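Local coordinates for protein RTX toxin RtxA (Vibrio vulnificus MO6-24/O, PDB 6IMP) that is a virulence toxin whose alpha/beta hydrolase-fold effector domain probably catalyses hydrolysis of a substrate that the fold alone does not reveal, at residues S108-A112 and E113-S117; P145-K148 and G149-D153; F158-V162 and N163-I167. All coordinates share one frame; numbering follows the deposited sequence.

Contact 1 (S108-A112 and E113-S117)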
ATOM      1  N   SER A 108      -6.675  -1.508  -2.586  1.00 63.97           N
ATOM      2  CA  SER A 108      -8.119  -1.277  -2.595  1.00 62.89           C
ATOM      3  C   SER A 108      -8.916  -2.550  -2.392  1.00 62.93           C
ATOM      4  O   SER A 108      -8.493  -3.623  -2.800  1.00 64.45           O
ATOM      5  CB  SER A 108      -8.524  -0.672  -3.936  1.00 66.45           C
ATOM      6  OG  SER A 108      -9.875  -0.254  -3.907  1.00 79.12           O
ATOM      7  N   GLY A 109     -10.098  -2.411  -1.801  1.00 63.08           N
ATOM      8  CA  GLY A 109     -11.142  -3.431  -1.910  1.00 63.98           C
ATOM      9  C   GLY A 109     -11.282  -4.412  -0.758  1.00 67.55           C
ATOM     10  O   GLY A 109     -12.214  -5.222  -0.752  1.00 77.66           O
ATOM     11  N   SER A 110     -10.378  -4.351   0.215  1.00 70.41           N
ATOM     12  CA  SER A 110     -10.405  -5.285   1.356  1.00 70.27           C
ATOM     13  C   SER A 110      -9.444  -4.834   2.424  1.00 63.99           C
ATOM     14  O   SER A 110      -8.500  -4.101   2.129  1.00 63.08           O
ATOM     15  CB  SER A 110     -10.029  -6.708   0.920  1.00 68.17           C
ATOM     16  OG  SER A 110      -8.779  -6.727   0.246  1.00 75.68           O
ATOM     17  N   SER A 111      -9.643  -5.339   3.641  1.00 64.55           N
ATOM     18  CA  SER A 111      -8.781  -5.004   4.792  1.00 64.14           C
ATOM     19  C   SER A 111      -7.348  -5.359   4.526  1.00 58.97           C
ATOM     20  O   SER A 111      -7.061  -6.282   3.772  1.00 57.84           O
ATOM     21  CB  SER A 111      -9.223  -5.756   6.053  1.00 74.09           C
ATOM     22  OG  SER A 111      -9.262  -7.160   5.830  1.00 77.61           O
ATOM     23  N   ALA A 112      -6.445  -4.650   5.181  1.00 64.02           N
ATOM     24  CA  ALA A 112      -5.014  -4.967   5.110  1.00 71.30           C
ATOM     25  C   ALA A 112      -4.735  -6.377   5.645  1.00 73.79           C
ATOM     26  O   ALA A 112      -3.845  -7.086   5.153  1.00 72.83           O
ATOM     27  CB  ALA A 112      -4.213  -3.943   5.893  1.00 72.55           C
ATOM     28  N   GLU A 113      -5.509  -6.773   6.652  1.00 71.31           N
ATOM     29  CA  GLU A 113      -5.392  -8.101   7.255  1.00 79.17           C
ATOM     30  C   GLU A 113      -5.393  -9.164   6.157  1.00 70.42           C
ATOM     31  O   GLU A 113      -4.433  -9.912   5.997  1.00 75.94           O
ATOM     32  CB  GLU A 113      -6.545  -8.343   8.241  1.00 79.45           C
ATOM     33  CG  GLU A 113      -6.317  -7.763   9.639  1.00 83.94           C
ATOM     34  CD  GLU A 113      -6.262  -6.243   9.671  1.00 89.19           C
ATOM     35  OE1 GLU A 113      -7.080  -5.597   8.972  1.00 84.42           O
ATOM     36  OE2 GLU A 113      -5.398  -5.695  10.399  1.00 92.41           O
ATOM     37  N   GLU A 114      -6.447  -9.147   5.358  1.00 67.62           N
ATOM     38  CA  GLU A 114      -6.595 -10.065   4.246  1.00 69.79           C
ATOM     39  C   GLU A 114      -5.440  -9.925   3.273  1.00 71.21           C
ATOM     40  O   GLU A 114      -4.842 -10.912   2.873  1.00 83.32           O
ATOM     41  CB  GLU A 114      -7.904  -9.793   3.501  1.00 70.14           C
ATOM     42  CG  GLU A 114      -9.164  -9.990   4.326  1.00 65.26           C
ATOM     43  CD  GLU A 114      -9.327 -11.414   4.817  1.00 68.47           C
ATOM     44  OE1 GLU A 114      -9.166 -12.357   4.014  1.00 76.64           O
ATOM     45  OE2 GLU A 114      -9.609 -11.593   6.018  1.00 73.16           O
ATOM     46  N   GLN A 115      -5.123  -8.691   2.899  1.00 67.20           N
ATOM     47  CA  GLN A 115      -4.157  -8.448   1.835  1.00 65.11           C
ATOM     48  C   GLN A 115      -2.742  -8.823   2.257  1.00 62.46           C
ATOM     49  O   GLN A 115      -1.944  -9.235   1.433  1.00 67.74           O
ATOM     50  CB  GLN A 115      -4.215  -6.983   1.371  1.00 71.04           C
ATOM     51  CG  GLN A 115      -5.509  -6.619   0.633  1.00 72.83           C
ATOM     52  CD  GLN A 115      -5.520  -5.200   0.082  1.00 71.56           C
ATOM     53  OE1 GLN A 115      -4.542  -4.748  -0.501  1.00 61.93           O
ATOM     54  NE2 GLN A 115      -6.651  -4.505   0.236  1.00 74.65           N
ATOM     55  N   ALA A 116      -2.443  -8.716   3.545  1.00 68.75           N
ATOM     56  CA  ALA A 116      -1.101  -9.021   4.042  1.00 74.16           C
ATOM     57  C   ALA A 116      -0.914 -10.511   4.324  1.00 74.11           C
ATOM     58  O   ALA A 116       0.216 -10.989   4.400  1.00 77.84           O
ATOM     59  CB  ALA A 116      -0.797  -8.203   5.288  1.00 75.01           C
ATOM     60  N   SER A 117      -2.016 -11.249   4.430  1.00 71.28           N
ATOM     61  CA  SER A 117      -1.988 -12.608   4.970  1.00 68.69           C
ATOM     62  C   SER A 117      -1.200 -13.556   4.080  1.00 72.90           C
ATOM     63  O   SER A 117      -0.330 -14.285   4.547  1.00 84.50           O
ATOM     64  CB  SER A 117      -3.408 -13.133   5.172  1.00 68.88           C
ATOM     65  OG  SER A 117      -4.028 -13.426   3.940  1.00 62.87           O
TER
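Gln115 turns CG away from its own carbonyl carbon (chi1 -69°) and runs extended beyond it (chi2 -176°), which carries its amide back along the chain to Ser110. There NE2 stands close to two oxygens of one residue, Ser110 O at 2.7 Å and Ser110 OG at 3.1 Å, though both hydrogen bonds are bent and weak. The other end of the amide is also used: OE1 accepts from Gly107 N, so the amide is held at both ends, more loosely on the NE2 side, which limits its rotation. Next along, Ser111 sits at the N-cap, and its OG faces Glu114 N at 3.5 Å, a long, weak but nearly straight capping bond. The same hydroxyl brushes Glu114 CG and has a stronger partner in Lys49 O. Regular helical bonding then takes over, with Gln115 N to Ser111 O at 3.2 Å and Ala116 N to Ala112 O at 2.7 Å. The two acids have their partners outside this stretch: Glu113 OE1 accepts from Asn134 ND2, and Glu114 OE2 from Gly51 N and Thr54 OG1. What results is a strand-loop-helix junction with a serine N-cap, following strand 101-105 and beginning with His106 and Gly107, consistent with the His-Gly loop that in many alpha/beta hydrolases contributes to the oxyanion hole.

Contact 2 (P145-K148 and G149-D153)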
ATOM      1  N   PRO A 145     -11.925   6.991   3.267  1.00 62.27           N
ATOM      2  CA  PRO A 145     -10.782   7.098   2.403  1.00 65.20           C
ATOM      3  C   PRO A 145     -10.822   8.320   1.476  1.00 63.21           C
ATOM      4  O   PRO A 145     -11.902   8.809   1.131  1.00 66.62           O
ATOM      5  CB  PRO A 145     -10.830   5.787   1.610  1.00 71.07           C
ATOM      6  CG  PRO A 145     -12.284   5.443   1.564  1.00 71.98           C
ATOM      7  CD  PRO A 145     -12.805   5.866   2.898  1.00 67.63           C
ATOM      8  N   SER A 146      -9.626   8.777   1.087  1.00 58.53           N
ATOM      9  CA  SER A 146      -9.433   9.868   0.125  1.00 55.67           C
ATOM     10  C   SER A 146      -7.950   9.935  -0.314  1.00 58.74           C
ATOM     11  O   SER A 146      -7.053   9.579   0.448  1.00 60.66           O
ATOM     12  CB  SER A 146      -9.810  11.190   0.762  1.00 55.22           C
ATOM     13  OG  SER A 146      -8.773  11.636   1.628  1.00 58.33           O
ATOM     14  N   GLU A 147      -7.695  10.420  -1.526  1.00 59.04           N
ATOM     15  CA  GLU A 147      -6.331  10.456  -2.050  1.00 63.07           C
ATOM     16  C   GLU A 147      -5.345  11.027  -1.023  1.00 64.90           C
ATOM     17  O   GLU A 147      -4.322  10.416  -0.718  1.00 62.50           O
ATOM     18  CB  GLU A 147      -6.245  11.243  -3.367  1.00 62.06           C
ATOM     19  CG  GLU A 147      -4.799  11.436  -3.835  1.00 64.26           C
ATOM     20  CD  GLU A 147      -4.660  11.719  -5.316  1.00 68.56           C
ATOM     21  OE1 GLU A 147      -5.610  12.234  -5.922  1.00 77.73           O
ATOM     22  OE2 GLU A 147      -3.582  11.433  -5.880  1.00 74.63           O
ATOM     23  N   LYS A 148      -5.664  12.193  -0.487  1.00 69.74           N
ATOM     24  CA  LYS A 148      -4.705  12.933   0.324  1.00 68.99           C
ATOM     25  C   LYS A 148      -4.664  12.391   1.756  1.00 66.60           C
ATOM     26  O   LYS A 148      -3.601  12.340   2.389  1.00 66.37           O
ATOM     27  CB  LYS A 148      -5.012  14.434   0.295  1.00 75.04           C
ATOM     28  CG  LYS A 148      -4.008  15.257  -0.511  1.00 94.69           C
ATOM     29  CD  LYS A 148      -4.222  15.163  -2.020  1.00103.07           C
ATOM     30  CE  LYS A 148      -2.941  15.485  -2.788  1.00105.75           C
ATOM     31  NZ  LYS A 148      -3.197  15.842  -4.213  1.00110.40           N
ATOM     32  N   GLY A 149      -5.816  11.957   2.254  1.00 55.65           N
ATOM     33  CA  GLY A 149      -5.860  11.207   3.498  1.00 54.61           C
ATOM     34  C   GLY A 149      -4.953   9.977   3.513  1.00 58.36           C
ATOM     35  O   GLY A 149      -4.203   9.767   4.463  1.00 59.84           O
ATOM     36  N   LEU A 150      -5.011   9.166   2.458  1.00 60.10           N
ATOM     37  CA  LEU A 150      -4.242   7.923   2.414  1.00 57.84           C
ATOM     38  C   LEU A 150      -2.747   8.187   2.396  1.00 57.13           C
ATOM     39  O   LEU A 150      -1.975   7.457   3.022  1.00 58.62           O
ATOM     40  CB  LEU A 150      -4.647   7.084   1.209  1.00 61.80           C
ATOM     41  CG  LEU A 150      -6.122   6.667   1.134  1.00 63.09           C
ATOM     42  CD1 LEU A 150      -6.320   5.591   0.077  1.00 62.64           C
ATOM     43  CD2 LEU A 150      -6.639   6.168   2.467  1.00 62.32           C
ATOM     44  N   TYR A 151      -2.336   9.239   1.694  1.00 57.37           N
ATOM     45  CA  TYR A 151      -0.918   9.621   1.660  1.00 59.03           C
ATOM     46  C   TYR A 151      -0.435  10.025   3.037  1.00 59.28           C
ATOM     47  O   TYR A 151       0.688   9.735   3.418  1.00 68.31           O
ATOM     48  CB  TYR A 151      -0.669  10.785   0.702  1.00 56.86           C
ATOM     49  CG  TYR A 151      -0.953  10.519  -0.774  1.00 56.15           C
ATOM     50  CD1 TYR A 151      -0.738   9.270  -1.353  1.00 58.97           C
ATOM     51  CD2 TYR A 151      -1.398  11.548  -1.595  1.00 54.42           C
ATOM     52  CE1 TYR A 151      -0.988   9.061  -2.703  1.00 64.97           C
ATOM     53  CE2 TYR A 151      -1.645  11.344  -2.935  1.00 58.35           C
ATOM     54  CZ  TYR A 151      -1.444  10.105  -3.485  1.00 61.54           C
ATOM     55  OH  TYR A 151      -1.684   9.916  -4.828  1.00 66.56           O
ATOM     56  N   GLN A 152      -1.289  10.716   3.770  1.00 68.36           N
ATOM     57  CA  GLN A 152      -0.970  11.124   5.134  1.00 76.63           C
ATOM     58  C   GLN A 152      -0.816   9.927   6.066  1.00 76.00           C
ATOM     59  O   GLN A 152       0.203   9.791   6.759  1.00 74.86           O
ATOM     60  CB  GLN A 152      -2.032  12.089   5.659  1.00 75.59           C
ATOM     61  CG  GLN A 152      -1.782  13.523   5.220  1.00 74.99           C
ATOM     62  CD  GLN A 152      -0.638  14.170   5.983  1.00 83.04           C
ATOM     63  OE1 GLN A 152      -0.320  13.784   7.127  1.00 79.44           O
ATOM     64  NE2 GLN A 152      -0.012  15.161   5.361  1.00 81.48           N
ATOM     65  N   ASP A 153      -1.803   9.033   6.025  1.00 69.14           N
ATOM     66  CA  ASP A 153      -1.776   7.805   6.821  1.00 61.65           C
ATOM     67  C   ASP A 153      -0.504   6.996   6.545  1.00 63.57           C
ATOM     68  O   ASP A 153       0.044   6.361   7.440  1.00 65.17           O
ATOM     69  CB  ASP A 153      -3.017   6.964   6.533  1.00 61.70           C
ATOM     70  CG  ASP A 153      -4.311   7.665   6.934  1.00 62.92           C
ATOM     71  OD1 ASP A 153      -4.251   8.657   7.691  1.00 69.72           O
ATOM     72  OD2 ASP A 153      -5.392   7.220   6.486  1.00 56.01           O
TER
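Glu147 and Tyr151, one helical turn apart, meet through a hydrogen bond in which Tyr151 OH donates to Glu147 OE2 at 2.6 Å. The carboxylate offers its anti lone pair, on the side away from OE1, and its plane is turned 59° from that of the ring. On its way to the hydroxyl the glutamate slants across the ring, with Glu147 CG 3.3 Å from Tyr151 CE2. It can do so because CG lies opposite the backbone N (chi1 173°) and the chain stays extended. Glu147 O meanwhile sits over one face of the ring, offset toward its rim.

What holds this pair in place is the start of helix 147-164. Ser146 is the N-cap: its OG accepts from Gly149 N at 3.0 Å, and its carbonyl O takes Leu150 N at 2.9 Å. Tyr151 N reaches Glu147 O only weakly, at 3.3 Å. On the inner side Leu150 CD2 rests against Pro145 CB at 4.3 Å, and the leucine also packs on Met179, on Ile183 of helix 180-192 and on Tyr41.

Further out, Phe237 N donates to Glu147 OE2, Gln236 NE2 to Glu147 OE1, and Asn242 ND2 bonds to Tyr151 OH. Three donors thus converge on one carboxylate set in the first turn of a helix, an environment that would be expected to stabilise its negative charge, while the tyrosine hydroxyl serves as donor to the acid and acceptor from the asparagine.

Contact 3 (F158-V162 and N163-I167); sequences FNYLV and NDKGI
Leu161 O is the shared acceptor near the end of helix 147-164, where Gly166 in a left-handed conformation (phi 68°) turns the chain out toward the next strand of the alpha/beta hydrolase fold. Two weak bonds reach that oxygen, from Lys165 N and from Ile167 N, each at 3.4 Å. Just before it the i to i+4 bonds are shorter, with Asn163 N to Asn159 O at 2.7 Å and Asp164 N to Tyr160 O at 3.1 Å.

Among the polar side chains, Lys165 bends at its last two torsions so that NZ donates to Tyr160 OH at 2.8 Å; it also makes a cation-pi contact with Tyr83. Asp164 meets the same tyrosine at the ring's edge: OD2 lies in the ring plane beside CD1, and the carboxylate stands almost perpendicular to it. The acid's stronger partner is Ile16 N, bonded to OD1.

The apolar side chains pack on the sheet: Leu161 on Leu103 and Ile167 on Val101, both of strand 101-105. The amides of Asn159 and Asn163 run side by side, pointing the same way, with planes 27° apart, Asn163 ND2 lying 3.9 Å from Asn159 CB.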
ATOM      1  N   PHE A 158       4.885   5.392   8.504  1.00 69.96           N
ATOM      2  CA  PHE A 158       6.326   5.588   8.445  1.00 77.67           C
ATOM      3  C   PHE A 158       6.856   6.023   9.796  1.00 78.62           C
ATOM      4  O   PHE A 158       7.669   5.332  10.401  1.00 76.05           O
ATOM      5  CB  PHE A 158       6.716   6.624   7.403  1.00 80.24           C
ATOM      6  CG  PHE A 158       8.186   6.641   7.111  1.00 88.00           C
ATOM      7  CD1 PHE A 158       8.827   5.483   6.679  1.00 94.57           C
ATOM      8  CD2 PHE A 158       8.932   7.793   7.265  1.00 92.50           C
ATOM      9  CE1 PHE A 158      10.179   5.478   6.397  1.00 93.51           C
ATOM     10  CE2 PHE A 158      10.287   7.797   6.982  1.00100.97           C
ATOM     11  CZ  PHE A 158      10.913   6.635   6.556  1.00 97.45           C
ATOM     12  N   ASN A 159       6.344   7.145  10.288  1.00 88.98           N
ATOM     13  CA  ASN A 159       6.850   7.746  11.515  1.00 87.00           C
ATOM     14  C   ASN A 159       6.822   6.754  12.665  1.00 82.97           C
ATOM     15  O   ASN A 159       7.758   6.707  13.449  1.00100.50           O
ATOM     16  CB  ASN A 159       6.065   9.006  11.874  1.00 87.08           C
ATOM     17  CG  ASN A 159       6.393  10.176  10.965  1.00 89.36           C
ATOM     18  OD1 ASN A 159       7.555  10.408  10.606  1.00 91.21           O
ATOM     19  ND2 ASN A 159       5.368  10.925  10.591  1.00 98.36           N
ATOM     20  N   TYR A 160       5.799   5.905  12.716  1.00 76.77           N
ATOM     21  CA  TYR A 160       5.732   4.845  13.745  1.00 81.48           C
ATOM     22  C   TYR A 160       6.947   3.908  13.730  1.00 86.37           C
ATOM     23  O   TYR A 160       7.417   3.466  14.784  1.00 84.05           O
ATOM     24  CB  TYR A 160       4.447   4.020  13.609  1.00 76.92           C
ATOM     25  CG  TYR A 160       4.440   2.788  14.479  1.00 72.21           C
ATOM     26  CD1 TYR A 160       4.415   2.899  15.860  1.00 76.13           C
ATOM     27  CD2 TYR A 160       4.494   1.517  13.924  1.00 71.48           C
ATOM     28  CE1 TYR A 160       4.430   1.777  16.680  1.00 76.32           C
ATOM     29  CE2 TYR A 160       4.492   0.385  14.729  1.00 84.36           C
ATOM     30  CZ  TYR A 160       4.463   0.519  16.111  1.00 83.69           C
ATOM     31  OH  TYR A 160       4.460  -0.599  16.921  1.00 85.73           O
ATOM     32  N   LEU A 161       7.442   3.596  12.535  1.00 92.66           N
ATOM     33  CA  LEU A 161       8.628   2.759  12.398  1.00 92.90           C
ATOM     34  C   LEU A 161       9.842   3.506  12.901  1.00 96.32           C
ATOM     35  O   LEU A 161      10.499   3.063  13.844  1.00 91.20           O
ATOM     36  CB  LEU A 161       8.839   2.342  10.941  1.00 89.09           C
ATOM     37  CG  LEU A 161       7.733   1.483  10.326  1.00 81.82           C
ATOM     38  CD1 LEU A 161       8.111   1.148   8.895  1.00 82.05           C
ATOM     39  CD2 LEU A 161       7.486   0.210  11.129  1.00 76.90           C
ATOM     40  N   VAL A 162      10.078   4.676  12.309  1.00 98.60           N
ATOM     41  CA  VAL A 162      11.240   5.518  12.631  1.00105.95           C
ATOM     42  C   VAL A 162      11.289   5.867  14.129  1.00115.20           C
ATOM     43  O   VAL A 162      12.370   5.861  14.739  1.00109.69           O
ATOM     44  CB  VAL A 162      11.229   6.846  11.822  1.00101.73           C
ATOM     45  CG1 VAL A 162      12.429   7.719  12.185  1.00 97.05           C
ATOM     46  CG2 VAL A 162      11.226   6.578  10.322  1.00105.93           C
ATOM     47  N   ASN A 163      10.112   6.139  14.713  1.00109.95           N
ATOM     48  CA  ASN A 163      10.003   6.922  15.961  1.00102.16           C
ATOM     49  C   ASN A 163       9.597   6.143  17.203  1.00106.79           C
ATOM     50  O   ASN A 163      10.068   6.455  18.302  1.00139.02           O
ATOM     51  CB  ASN A 163       8.977   8.047  15.821  1.00 94.22           C
ATOM     52  CG  ASN A 163       9.351   9.069  14.768  1.00 90.63           C
ATOM     53  OD1 ASN A 163      10.336   8.912  14.053  1.00 98.39           O
ATOM     54  ND2 ASN A 163       8.557  10.135  14.669  1.00 77.40           N
ATOM     55  N   ASP A 164       8.633   5.241  17.070  1.00100.28           N
ATOM     56  CA  ASP A 164       8.295   4.361  18.193  1.00105.63           C
ATOM     57  C   ASP A 164       9.282   3.201  18.291  1.00111.37           C
ATOM     58  O   ASP A 164       9.411   2.595  19.352  1.00128.53           O
ATOM     59  CB  ASP A 164       6.850   3.845  18.104  1.00109.51           C
ATOM     60  CG  ASP A 164       5.832   4.894  18.507  1.00108.82           C
ATOM     61  OD1 ASP A 164       6.238   5.998  18.880  1.00126.54           O
ATOM     62  OD2 ASP A 164       4.617   4.628  18.450  1.00103.06           O
ATOM     63  N   LYS A 165       9.969   2.895  17.188  1.00113.02           N
ATOM     64  CA  LYS A 165      10.859   1.717  17.132  1.00108.25           C
ATOM     65  C   LYS A 165      12.294   2.036  16.650  1.00110.98           C
ATOM     66  O   LYS A 165      13.094   1.123  16.419  1.00 99.85           O
ATOM     67  CB  LYS A 165      10.210   0.616  16.274  1.00106.37           C
ATOM     68  CG  LYS A 165       9.043  -0.092  16.964  1.00102.73           C
ATOM     69  CD  LYS A 165       8.134  -0.825  15.980  1.00 95.56           C
ATOM     70  CE  LYS A 165       7.782  -2.237  16.445  1.00104.53           C
ATOM     71  NZ  LYS A 165       6.622  -2.300  17.382  1.00103.38           N
ATOM     72  N   GLY A 166      12.616   3.324  16.523  1.00119.97           N
ATOM     73  CA  GLY A 166      14.011   3.781  16.391  1.00124.92           C
ATOM     74  C   GLY A 166      14.699   3.388  15.096  1.00121.40           C
ATOM     75  O   GLY A 166      15.903   3.610  14.924  1.00121.90           O
ATOM     76  N   ILE A 167      13.916   2.853  14.167  1.00110.65           N
ATOM     77  CA  ILE A 167      14.451   2.131  13.035  1.00101.03           C
ATOM     78  C   ILE A 167      15.073   3.115  12.075  1.00 95.21           C
ATOM     79  O   ILE A 167      14.409   4.045  11.624  1.00 79.50           O
ATOM     80  CB  ILE A 167      13.348   1.349  12.310  1.00105.46           C
ATOM     81  CG1 ILE A 167      12.786   0.280  13.251  1.00107.63           C
ATOM     82  CG2 ILE A 167      13.887   0.746  11.012  1.00110.99           C
ATOM     83  CD1 ILE A 167      11.831  -0.701  12.608  1.00108.33           C
TER

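Contacts 2 and 3 sit near the two ends of one helix, 147-164: contact 2 caps its start and contact 3 finishes it, with centres about 19 Å apart and nearest atoms about 5 Å. Contact 1 opens a different helix, 112-124, its centre about 17 Å from that of contact 2 and about 22 Å from that of contact 3; none of the three touches another. Two serine N-caps thus start two helices that succeed one another along the chain. The side chains of Ser108 in contact 1 and Leu150 in contact 2 lie near, without touching, the probable nucleophile elbow at Gly176, Ser178 and Gly180, while contact 3 lies farther out, about 18 Å from the chain centre.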